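Local coordinates for coenzyme F420-dependent N(5),N(10)-methenyltetrahydromethanopterin reductase-related protein (Desulfurobacterium thermolithotrophum DSM 11699, PDB 6HUY) that binds an iron-guanylylpyridinol cofactor and 5,10-methenyltetrahydrofolate and is related to the H2-forming methylenetetrahydromethanopterin dehydrogenases, at residues I161-L166 against A191-A196; P105-N110 against E138-S143. All coordinates share one frame; numbering follows the deposited sequence.

Contact 1 (I161-L166 against A191-A196)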
ATOM      1  N   ILE A 161     -12.209  -3.494 -17.986  1.00 44.28           N
ATOM      2  CA  ILE A 161     -13.659  -3.393 -17.892  1.00 45.04           C
ATOM      3  C   ILE A 161     -14.046  -3.691 -16.452  1.00 43.91           C
ATOM      4  O   ILE A 161     -13.776  -4.783 -15.939  1.00 44.72           O
ATOM      5  CB  ILE A 161     -14.357  -4.351 -18.872  1.00 47.31           C
ATOM      6  CG1 ILE A 161     -14.008  -3.963 -20.318  1.00 47.43           C
ATOM      7  CG2 ILE A 161     -15.875  -4.342 -18.653  1.00 48.02           C
ATOM      8  CD1 ILE A 161     -14.291  -5.031 -21.337  1.00 48.59           C
ATOM      9  N   ALA A 162     -14.680  -2.713 -15.809  1.00 42.03           N
ATOM     10  CA  ALA A 162     -15.071  -2.826 -14.411  1.00 41.05           C
ATOM     11  C   ALA A 162     -16.220  -3.815 -14.259  1.00 41.90           C
ATOM     12  O   ALA A 162     -17.161  -3.818 -15.055  1.00 44.18           O
ATOM     13  CB  ALA A 162     -15.499  -1.454 -13.881  1.00 40.05           C
ATOM     14  N   THR A 163     -16.140  -4.652 -13.229  1.00 41.77           N
ATOM     15  CA  THR A 163     -17.188  -5.602 -12.867  1.00 44.17           C
ATOM     16  C   THR A 163     -17.667  -5.339 -11.437  1.00 43.32           C
ATOM     17  O   THR A 163     -17.209  -4.419 -10.758  1.00 43.09           O
ATOM     18  CB  THR A 163     -16.696  -7.046 -12.989  1.00 45.30           C
ATOM     19  OG1 THR A 163     -15.807  -7.339 -11.905  1.00 46.01           O
ATOM     20  CG2 THR A 163     -15.988  -7.271 -14.317  1.00 46.12           C
ATOM     21  N   ASN A 164     -18.594  -6.176 -10.983  1.00 45.20           N
ATOM     22  CA  ASN A 164     -19.177  -6.067  -9.649  1.00 45.81           C
ATOM     23  C   ASN A 164     -18.370  -6.780  -8.574  1.00 44.84           C
ATOM     24  O   ASN A 164     -18.778  -6.759  -7.406  1.00 45.33           O
ATOM     25  CB  ASN A 164     -20.608  -6.628  -9.652  1.00 46.04           C
ATOM     26  CG  ASN A 164     -21.539  -5.847 -10.567  1.00 46.20           C
ATOM     27  OD1 ASN A 164     -21.619  -4.622 -10.487  1.00 45.36           O
ATOM     28  ND2 ASN A 164     -22.251  -6.552 -11.432  1.00 46.23           N
ATOM     29  N   GLU A 165     -17.259  -7.417  -8.937  1.00 43.70           N
ATOM     30  CA  GLU A 165     -16.466  -8.157  -7.966  1.00 45.14           C
ATOM     31  C   GLU A 165     -15.993  -7.234  -6.846  1.00 43.23           C
ATOM     32  O   GLU A 165     -15.533  -6.113  -7.090  1.00 40.49           O
ATOM     33  CB  GLU A 165     -15.280  -8.826  -8.659  1.00 45.92           C
ATOM     34  CG  GLU A 165     -14.576  -9.885  -7.814  1.00 47.10           C
ATOM     35  CD  GLU A 165     -13.670 -10.795  -8.629  1.00 49.14           C
ATOM     36  OE1 GLU A 165     -13.234 -10.384  -9.725  1.00 52.62           O
ATOM     37  OE2 GLU A 165     -13.383 -11.920  -8.175  1.00 47.60           O
ATOM     38  N   LEU A 166     -16.114  -7.712  -5.612  1.00 41.35           N
ATOM     39  CA  LEU A 166     -15.774  -7.004  -4.386  1.00 40.90           C
ATOM     40  C   LEU A 166     -16.855  -5.999  -3.996  1.00 41.34           C
ATOM     41  O   LEU A 166     -16.780  -5.444  -2.900  1.00 41.66           O
ATOM     42  CB  LEU A 166     -14.416  -6.278  -4.456  1.00 36.68           C
ATOM     43  CG  LEU A 166     -13.237  -7.154  -4.886  1.00 34.76           C
ATOM     44  CD1 LEU A 166     -11.982  -6.360  -4.799  1.00 33.08           C
ATOM     45  CD2 LEU A 166     -13.115  -8.412  -4.053  1.00 37.57           C
ATOM     46  N   ALA A 191      -9.826  -8.089 -23.365  1.00 55.69           N
ATOM     47  CA  ALA A 191     -10.736  -7.602 -22.340  1.00 53.14           C
ATOM     48  C   ALA A 191     -10.279  -8.149 -20.993  1.00 51.03           C
ATOM     49  O   ALA A 191     -10.308  -9.363 -20.770  1.00 52.77           O
ATOM     50  CB  ALA A 191     -12.169  -8.020 -22.658  1.00 55.00           C
ATOM     51  N   TYR A 192      -9.849  -7.250 -20.103  1.00 48.21           N
ATOM     52  CA  TYR A 192      -9.457  -7.592 -18.738  1.00 48.53           C
ATOM     53  C   TYR A 192     -10.583  -7.153 -17.805  1.00 48.49           C
ATOM     54  O   TYR A 192     -10.802  -5.956 -17.612  1.00 46.58           O
ATOM     55  CB  TYR A 192      -8.134  -6.921 -18.355  1.00 49.53           C
ATOM     56  CG  TYR A 192      -6.928  -7.440 -19.102  1.00 52.85           C
ATOM     57  CD1 TYR A 192      -6.505  -8.757 -18.951  1.00 55.53           C
ATOM     58  CD2 TYR A 192      -6.200  -6.611 -19.953  1.00 54.70           C
ATOM     59  CE1 TYR A 192      -5.393  -9.244 -19.630  1.00 58.36           C
ATOM     60  CE2 TYR A 192      -5.079  -7.085 -20.638  1.00 58.05           C
ATOM     61  CZ  TYR A 192      -4.682  -8.403 -20.476  1.00 58.91           C
ATOM     62  OH  TYR A 192      -3.585  -8.880 -21.154  1.00 60.35           O
ATOM     63  N   LEU A 193     -11.305  -8.118 -17.245  1.00 50.18           N
ATOM     64  CA  LEU A 193     -12.426  -7.826 -16.356  1.00 49.75           C
ATOM     65  C   LEU A 193     -11.908  -7.781 -14.926  1.00 48.42           C
ATOM     66  O   LEU A 193     -11.476  -8.803 -14.383  1.00 49.21           O
ATOM     67  CB  LEU A 193     -13.534  -8.862 -16.512  1.00 50.10           C
ATOM     68  CG  LEU A 193     -14.508  -8.623 -17.674  1.00 51.21           C
ATOM     69  CD1 LEU A 193     -13.785  -8.421 -18.986  1.00 54.06           C
ATOM     70  CD2 LEU A 193     -15.459  -9.770 -17.782  1.00 51.46           C
ATOM     71  N   LEU A 194     -11.918  -6.589 -14.333  1.00 46.03           N
ATOM     72  CA  LEU A 194     -11.389  -6.370 -13.003  1.00 44.53           C
ATOM     73  C   LEU A 194     -12.472  -5.846 -12.070  1.00 43.80           C
ATOM     74  O   LEU A 194     -13.413  -5.187 -12.518  1.00 41.81           O
ATOM     75  CB  LEU A 194     -10.229  -5.363 -13.019  1.00 42.18           C
ATOM     76  CG  LEU A 194      -9.053  -5.694 -13.918  1.00 44.25           C
ATOM     77  CD1 LEU A 194      -8.093  -4.529 -13.888  1.00 44.66           C
ATOM     78  CD2 LEU A 194      -8.370  -6.954 -13.461  1.00 46.60           C
ATOM     79  N   PRO A 195     -12.336  -6.076 -10.764  1.00 45.00           N
ATOM     80  CA  PRO A 195     -13.222  -5.404  -9.810  1.00 42.81           C
ATOM     81  C   PRO A 195     -13.207  -3.905 -10.062  1.00 40.42           C
ATOM     82  O   PRO A 195     -12.154  -3.308 -10.298  1.00 40.07           O
ATOM     83  CB  PRO A 195     -12.607  -5.752  -8.451  1.00 41.54           C
ATOM     84  CG  PRO A 195     -11.803  -6.993  -8.695  1.00 43.98           C
ATOM     85  CD  PRO A 195     -11.315  -6.900 -10.089  1.00 45.30           C
ATOM     86  N   ALA A 196     -14.385  -3.290 -10.009  1.00 39.72           N
ATOM     87  CA  ALA A 196     -14.497  -1.881 -10.375  1.00 40.05           C
ATOM     88  C   ALA A 196     -13.462  -1.016  -9.660  1.00 41.74           C
ATOM     89  O   ALA A 196     -12.850  -0.140 -10.275  1.00 41.60           O
ATOM     90  CB  ALA A 196     -15.915  -1.387 -10.078  1.00 40.63           C
TER
HETATM   91  O   HOH W   1     -13.793  -9.162 -11.926  1.00 47.52           O
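Ile161 and Thr163 join strand 158-163 to strand 190-195 through a parallel backbone ladder. Ile161 N gives a nearly straight bond (173°) to Tyr192 O at 2.9 Å, and Ile161 O accepts Leu194 N at 3.0 Å. Thr163 N then binds Leu194 O at 2.9 Å, while Thr163 O draws a weak bond from Ala196 N. Pro195, which has no N-H, thus falls where the ladder needs none.

The polar side-chain contacts centre on water 1, which lies 2.7 Å from Thr163 OG1 and donates to Glu165 OE1 at 2.6 Å. Thr163 OG1 sits between its own backbone N and carbonyl carbon (chi1 74°), where it also accepts a weak bond from Glu165 N. A valine here would probably leave the water without one close partner and the Glu165 amide without this weak acceptor.

Among the apolar contacts, the Thr163 side chain crosses that of Leu193 at about a right angle, with Thr163 CG2 3.7 Å from Leu193 CB. Ile161 and Leu193 run side by side on one face, and Ala162 CB meets Ala196 CB at 3.8 Å. Glu165 lies alongside the Pro195 ring, which Leu166 CD1 also touches.

The strands form a beta-alpha-beta unit with helix 174-186, whose Leu180 and Ile177 pack on Ile161 and Leu193 respectively; Ile121 of helix 121-127 covers Ala162 and Ala196, and Tyr253 of the other subunit packs on Leu166.

Contact 2 (P105-N110 against E138-S143)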
ATOM      1  N   PRO A 105     -30.710  11.172 -18.289  1.00 63.85           N
ATOM      2  CA  PRO A 105     -32.120  10.949 -18.631  1.00 63.53           C
ATOM      3  C   PRO A 105     -32.372  10.649 -20.105  1.00 63.19           C
ATOM      4  O   PRO A 105     -33.466  10.169 -20.426  1.00 63.61           O
ATOM      5  CB  PRO A 105     -32.793  12.257 -18.199  1.00 65.55           C
ATOM      6  CG  PRO A 105     -31.719  13.269 -18.210  1.00 64.15           C
ATOM      7  CD  PRO A 105     -30.443  12.576 -17.918  1.00 61.78           C
ATOM      8  N   TYR A 106     -31.396  10.872 -20.997  1.00 62.60           N
ATOM      9  CA  TYR A 106     -31.572  10.689 -22.437  1.00 62.71           C
ATOM     10  C   TYR A 106     -31.005   9.376 -22.966  1.00 59.99           C
ATOM     11  O   TYR A 106     -31.278   9.025 -24.114  1.00 60.98           O
ATOM     12  CB  TYR A 106     -30.904  11.837 -23.206  1.00 64.45           C
ATOM     13  CG  TYR A 106     -31.471  13.211 -22.914  1.00 68.07           C
ATOM     14  CD1 TYR A 106     -32.577  13.705 -23.614  1.00 72.04           C
ATOM     15  CD2 TYR A 106     -30.897  14.016 -21.938  1.00 66.80           C
ATOM     16  CE1 TYR A 106     -33.085  14.963 -23.338  1.00 74.48           C
ATOM     17  CE2 TYR A 106     -31.398  15.260 -21.656  1.00 69.35           C
ATOM     18  CZ  TYR A 106     -32.485  15.735 -22.351  1.00 74.11           C
ATOM     19  OH  TYR A 106     -32.955  16.988 -22.040  1.00 77.38           O
ATOM     20  N   LEU A 107     -30.186   8.669 -22.195  1.00 59.04           N
ATOM     21  CA  LEU A 107     -29.632   7.406 -22.663  1.00 60.42           C
ATOM     22  C   LEU A 107     -30.740   6.372 -22.867  1.00 63.07           C
ATOM     23  O   LEU A 107     -31.783   6.407 -22.213  1.00 63.70           O
ATOM     24  CB  LEU A 107     -28.589   6.885 -21.668  1.00 56.99           C
ATOM     25  CG  LEU A 107     -27.265   7.650 -21.652  1.00 55.47           C
ATOM     26  CD1 LEU A 107     -26.476   7.303 -20.409  1.00 53.60           C
ATOM     27  CD2 LEU A 107     -26.453   7.349 -22.911  1.00 56.54           C
ATOM     28  N   VAL A 108     -30.493   5.444 -23.798  1.00 66.12           N
ATOM     29  CA  VAL A 108     -31.440   4.374 -24.092  1.00 68.52           C
ATOM     30  C   VAL A 108     -31.596   3.457 -22.884  1.00 67.19           C
ATOM     31  O   VAL A 108     -30.738   3.392 -21.996  1.00 66.36           O
ATOM     32  CB  VAL A 108     -30.977   3.595 -25.334  1.00 70.71           C
ATOM     33  CG1 VAL A 108     -31.491   2.160 -25.347  1.00 71.92           C
ATOM     34  CG2 VAL A 108     -31.432   4.309 -26.581  1.00 73.22           C
ATOM     35  N   GLU A 109     -32.727   2.754 -22.838  1.00 65.80           N
ATOM     36  CA  GLU A 109     -32.967   1.806 -21.760  1.00 64.64           C
ATOM     37  C   GLU A 109     -31.848   0.773 -21.717  1.00 61.68           C
ATOM     38  O   GLU A 109     -31.455   0.223 -22.747  1.00 64.47           O
ATOM     39  CB  GLU A 109     -34.321   1.121 -21.954  1.00 67.61           C
ATOM     40  CG  GLU A 109     -34.838   0.361 -20.730  1.00 70.62           C
ATOM     41  CD  GLU A 109     -35.303   1.280 -19.607  1.00 73.60           C
ATOM     42  OE1 GLU A 109     -35.379   2.508 -19.832  1.00 75.92           O
ATOM     43  OE2 GLU A 109     -35.612   0.773 -18.502  1.00 73.08           O
ATOM     44  N   ASN A 110     -31.350   0.499 -20.514  1.00 57.65           N
ATOM     45  CA  ASN A 110     -30.307  -0.491 -20.268  1.00 55.16           C
ATOM     46  C   ASN A 110     -28.956  -0.087 -20.841  1.00 54.11           C
ATOM     47  O   ASN A 110     -28.075  -0.937 -21.007  1.00 53.20           O
ATOM     48  CB  ASN A 110     -30.717  -1.863 -20.807  1.00 55.54           C
ATOM     49  CG  ASN A 110     -32.035  -2.342 -20.221  1.00 58.93           C
ATOM     50  OD1 ASN A 110     -32.316  -2.134 -19.034  1.00 58.50           O
ATOM     51  ND2 ASN A 110     -32.848  -2.989 -21.046  1.00 61.52           N
ATOM     52  N   GLU A 138     -32.518   3.447 -12.861  1.00 52.93           N
ATOM     53  CA  GLU A 138     -31.879   2.300 -12.223  1.00 52.16           C
ATOM     54  C   GLU A 138     -31.458   1.235 -13.224  1.00 52.70           C
ATOM     55  O   GLU A 138     -30.731   0.308 -12.851  1.00 52.31           O
ATOM     56  CB  GLU A 138     -32.813   1.675 -11.182  1.00 54.62           C
ATOM     57  CG  GLU A 138     -33.031   2.531  -9.946  1.00 55.89           C
ATOM     58  CD  GLU A 138     -34.142   3.559 -10.087  1.00 59.71           C
ATOM     59  OE1 GLU A 138     -34.774   3.640 -11.167  1.00 61.19           O
ATOM     60  OE2 GLU A 138     -34.371   4.298  -9.098  1.00 61.54           O
ATOM     61  N   ASP A 139     -31.902   1.338 -14.473  1.00 55.17           N
ATOM     62  CA  ASP A 139     -31.492   0.422 -15.527  1.00 55.17           C
ATOM     63  C   ASP A 139     -30.109   0.740 -16.071  1.00 50.08           C
ATOM     64  O   ASP A 139     -29.504  -0.116 -16.728  1.00 49.49           O
ATOM     65  CB  ASP A 139     -32.511   0.470 -16.672  1.00 60.09           C
ATOM     66  CG  ASP A 139     -32.589   1.841 -17.328  1.00 60.80           C
ATOM     67  OD1 ASP A 139     -32.947   2.825 -16.640  1.00 58.85           O
ATOM     68  OD2 ASP A 139     -32.283   1.931 -18.533  1.00 62.93           O
ATOM     69  N   ILE A 140     -29.618   1.960 -15.860  1.00 47.38           N
ATOM     70  CA  ILE A 140     -28.350   2.364 -16.445  1.00 47.37           C
ATOM     71  C   ILE A 140     -27.214   1.638 -15.739  1.00 47.54           C
ATOM     72  O   ILE A 140     -27.160   1.581 -14.504  1.00 47.27           O
ATOM     73  CB  ILE A 140     -28.173   3.888 -16.354  1.00 46.32           C
ATOM     74  CG1 ILE A 140     -29.209   4.631 -17.220  1.00 46.97           C
ATOM     75  CG2 ILE A 140     -26.741   4.290 -16.751  1.00 43.55           C
ATOM     76  CD1 ILE A 140     -28.980   4.498 -18.695  1.00 50.12           C
ATOM     77  N   GLY A 141     -26.306   1.075 -16.525  1.00 47.59           N
ATOM     78  CA  GLY A 141     -25.130   0.448 -15.978  1.00 47.51           C
ATOM     79  C   GLY A 141     -23.934   1.392 -15.901  1.00 45.92           C
ATOM     80  O   GLY A 141     -23.884   2.427 -16.574  1.00 43.17           O
ATOM     81  N   PHE A 142     -22.962   0.991 -15.080  1.00 45.61           N
ATOM     82  CA  PHE A 142     -21.765   1.784 -14.821  1.00 47.07           C
ATOM     83  C   PHE A 142     -20.572   0.844 -14.840  1.00 46.22           C
ATOM     84  O   PHE A 142     -20.496  -0.071 -14.016  1.00 47.99           O
ATOM     85  CB  PHE A 142     -21.868   2.530 -13.475  1.00 48.48           C
ATOM     86  CG  PHE A 142     -22.869   3.661 -13.496  1.00 51.50           C
ATOM     87  CD1 PHE A 142     -24.206   3.434 -13.188  1.00 51.71           C
ATOM     88  CD2 PHE A 142     -22.485   4.939 -13.873  1.00 53.06           C
ATOM     89  CE1 PHE A 142     -25.130   4.468 -13.240  1.00 51.97           C
ATOM     90  CE2 PHE A 142     -23.409   5.974 -13.923  1.00 53.08           C
ATOM     91  CZ  PHE A 142     -24.730   5.735 -13.606  1.00 52.33           C
ATOM     92  N   SER A 143     -19.661   1.055 -15.795  1.00 42.33           N
ATOM     93  CA  SER A 143     -18.445   0.260 -15.924  1.00 40.73           C
ATOM     94  C   SER A 143     -17.332   1.114 -16.538  1.00 41.51           C
ATOM     95  O   SER A 143     -17.330   2.338 -16.369  1.00 42.85           O
ATOM     96  CB  SER A 143     -18.717  -0.990 -16.762  1.00 43.02           C
ATOM     97  OG  SER A 143     -17.590  -1.853 -16.791  1.00 45.20           O
TER
HETATM   98  O   HOH W   2     -29.990  -2.515 -17.420  1.00 52.83           O
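Leu107 and Ile140 make the close-packed, buried part of this contact, crossing at about a right angle with Ile140 CD1 3.8 Å from Leu107 CB. The same methyl also lies near Val108 O, and Ile113 of strand 112-115 touches both side chains.

Next to this apolar patch, Asp139 OD2 takes the backbone N of Asn110 at 2.6 Å. The bond is almost straight (175°) and uses the anti lone pair, the one away from OD1.

The outer side is polar and more open. Glu109 bends at its second torsion (chi2 72°), which folds its carboxylate onto that of Asp139: the planes are 5° apart and stacked, with Glu109 CD 3.3 Å from Asp139 OD2. Water 2 donates to Asn110 OD1 at 2.9 Å and to Asp139 O at 2.5 Å, bridging the amide side chain to the facing backbone.

Two acidic groups face each other here, which would be expected to raise the affinity of one of them for a proton. Arg137 probably offsets much of the negative charge, since its NH2 forms a salt bridge with Asp139 OD2, while its NH1 binds Leu107 O and so ties the 105-110 loop to the same cation.

The centres of the two contacts lie 18 Å apart, and they follow one another in series along the chain: both segments of contact 2 come before those of contact 1. Contact 2 sits at the rim of the six-stranded parallel sheet, where the loop ahead of strand 112-115 meets the approach to strand 141-144, the outermost strand on that side within this chain. Strand 158-163 comes next and opens the two-stranded parallel sheet of contact 1. Ser143 OG joins them by a probable hydrogen bond to Ala162 O (2.7 Å). The Rossmann-like cofactor-binding sheet is thereby coupled directly to the beta-alpha-beta unit, whose far strand leads into helix 196-203.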